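Local coordinates for ureidoglycolate hydrolase (Arabidopsis thaliana, PDB 4PXE), which hydrolyses (S)-ureidoglycolate to glyoxylate, ammonium and carbon dioxide with two bound manganese ions, completing purine breakdown without releasing urea, at residues P139-G143 / D168-F174. Numbering follows the deposited sequence.
Sequences PTRFG and DGQNVSF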
loop_
_atom_site.group_PDB
_atom_site.type_symbol
_atom_site.label_atom_id
_atom_site.label_comp_id
_atom_site.label_asym_id
_atom_site.label_seq_id
_atom_site.Cartn_x
_atom_site.Cartn_y
_atom_site.Cartn_z
ATOM N N PRO A 139 17.064 0.124 4.819
ATOM C CA PRO A 139 16.512 1.392 4.310
ATOM C C PRO A 139 15.016 1.556 4.568
ATOM O O PRO A 139 14.412 2.495 4.046
ATOM C CB PRO A 139 16.763 1.287 2.803
ATOM C CG PRO A 139 16.656 -0.176 2.524
ATOM C CD PRO A 139 17.320 -0.838 3.729
ATOM N N THR A 140 14.428 0.667 5.360
ATOM C CA THR A 140 12.970 0.585 5.525
ATOM C C THR A 140 12.259 1.895 5.870
ATOM O O THR A 140 11.256 2.253 5.236
ATOM C CB THR A 140 12.610 -0.446 6.613
ATOM O OG1 THR A 140 13.297 -1.672 6.332
ATOM C CG2 THR A 140 11.099 -0.711 6.652
ATOM N N ARG A 141 12.752 2.597 6.884
ATOM C CA ARG A 141 11.983 3.722 7.398
ATOM C C ARG A 141 12.126 4.996 6.572
ATOM O O ARG A 141 11.122 5.613 6.224
ATOM C CB ARG A 141 12.327 4.012 8.857
ATOM C CG ARG A 141 11.405 5.070 9.444
ATOM C CD ARG A 141 11.357 5.048 10.966
ATOM N NE ARG A 141 10.303 5.954 11.423
ATOM C CZ ARG A 141 9.897 6.085 12.679
ATOM N NH1 ARG A 141 10.466 5.384 13.655
ATOM N NH2 ARG A 141 8.913 6.939 12.957
ATOM N N PHE A 142 13.363 5.388 6.280
ATOM C CA PHE A 142 13.626 6.657 5.601
ATOM C C PHE A 142 14.154 6.505 4.174
ATOM O O PHE A 142 14.443 7.503 3.516
ATOM C CB PHE A 142 14.581 7.525 6.435
ATOM C CG PHE A 142 14.066 7.832 7.814
ATOM C CD1 PHE A 142 13.011 8.715 7.985
ATOM C CD2 PHE A 142 14.634 7.238 8.937
ATOM C CE1 PHE A 142 12.523 9.000 9.234
ATOM C CE2 PHE A 142 14.149 7.518 10.200
ATOM C CZ PHE A 142 13.089 8.408 10.351
ATOM N N GLY A 143 14.277 5.270 3.689
ATOM C CA GLY A 143 14.808 5.040 2.353
ATOM C C GLY A 143 16.326 5.112 2.301
ATOM O O GLY A 143 16.933 5.041 1.227
ATOM N N ASP A 168 9.740 9.987 7.085
ATOM C CA ASP A 168 9.342 8.632 6.705
ATOM C C ASP A 168 8.045 8.616 5.904
ATOM O O ASP A 168 7.532 9.670 5.528
ATOM C CB ASP A 168 9.306 7.670 7.916
ATOM C CG ASP A 168 8.210 7.987 8.919
ATOM O OD1 ASP A 168 8.312 7.495 10.064
ATOM O OD2 ASP A 168 7.234 8.693 8.581
ATOM N N GLY A 169 7.521 7.421 5.650
ATOM C CA GLY A 169 6.320 7.269 4.843
ATOM C C GLY A 169 5.072 7.858 5.472
ATOM O O GLY A 169 4.071 8.083 4.784
ATOM N N GLN A 170 5.123 8.106 6.777
ATOM C CA GLN A 170 3.983 8.684 7.486
ATOM C C GLN A 170 4.255 10.146 7.823
ATOM O O GLN A 170 3.604 10.725 8.695
ATOM C CB GLN A 170 3.658 7.889 8.757
ATOM C CG GLN A 170 3.066 6.500 8.503
ATOM C CD GLN A 170 4.083 5.504 7.961
ATOM O OE1 GLN A 170 5.124 5.265 8.578
ATOM N NE2 GLN A 170 3.790 4.928 6.797
ATOM N N ASN A 171 5.231 10.722 7.126
ATOM C CA ASN A 171 5.631 12.115 7.309
ATOM C C ASN A 171 6.211 12.449 8.687
ATOM O O ASN A 171 6.216 13.604 9.101
ATOM C CB ASN A 171 4.482 13.073 6.949
ATOM C CG ASN A 171 4.196 13.102 5.458
ATOM O OD1 ASN A 171 5.105 12.961 4.635
ATOM N ND2 ASN A 171 2.927 13.287 5.100
ATOM N N VAL A 172 6.716 11.440 9.393
ATOM C CA VAL A 172 7.432 11.695 10.639
ATOM C C VAL A 172 8.890 12.007 10.314
ATOM O O VAL A 172 9.541 11.259 9.582
ATOM C CB VAL A 172 7.358 10.484 11.592
ATOM C CG1 VAL A 172 8.103 10.781 12.890
ATOM C CG2 VAL A 172 5.902 10.111 11.865
ATOM N N SER A 173 9.408 13.117 10.837
ATOM C CA SER A 173 10.764 13.525 10.505
ATOM C C SER A 173 11.772 12.609 11.188
ATOM O O SER A 173 11.444 11.942 12.173
ATOM C CB SER A 173 11.030 14.983 10.901
ATOM O OG SER A 173 11.097 15.132 12.310
ATOM N N PHE A 174 12.987 12.577 10.653
ATOM C CA PHE A 174 14.073 11.838 11.286
ATOM C C PHE A 174 14.277 12.333 12.708
ATOM O O PHE A 174 14.431 11.537 13.632
ATOM C CB PHE A 174 15.369 11.969 10.492
ATOM C CG PHE A 174 16.558 11.360 11.180
ATOM C CD1 PHE A 174 16.763 9.987 11.150
ATOM C CD2 PHE A 174 17.458 12.152 11.880
ATOM C CE1 PHE A 174 17.843 9.419 11.787
ATOM C CE2 PHE A 174 18.543 11.592 12.522
ATOM C CZ PHE A 174 18.739 10.221 12.473
HETATM O O HOH W 1 8.529 4.760 6.197
#
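Phe142, Asp168 and Arg141 carry most of this junction between two loops of the M20 peptidase-family fold: one follows strand 129-133 and the metal-binding Glu138, the other leads into helix 174-180. Aspartate suits position 168 because its short carboxylate reaches backbone NH groups just ahead with one oxygen and offers the other to Arg141. Asp168 OD2 accepts from Gln170 N at 2.8 Å, closing an Asx turn, and from Val172 N at 2.9 Å, reinforcing a type I turn that Asn171 N closes onto Asp168 O (3.0 Å). Asp168 OD1 accepts from Arg141 NE (2.9 Å) and Arg141 NH2 (3.0 Å) in a salt bridge. Arg141, long and extended, reaches across and still has NH1 for Leu42 O; its side chain is about 14 Å from the bound glyoxylate. Beside the ion pair, the edge of the Phe142 ring meets the loop backbone, Phe142 CD1 3.6 Å from Asp168 N, while the edge of Phe174, in the first turn of its helix, meets the Phe142 face in an offset edge-to-face pair, centroids 5.6 Å apart and planes at 68°. Val166 and Ala177 add apolar cover to Phe142. A water bridges the backbones, donating to Arg141 O (2.7 Å) and accepting from Gly169 N (2.9 Å). Charge pairing, aromatic packing and hydration thus join the loop just beyond a manganese ligand to the start of a helix.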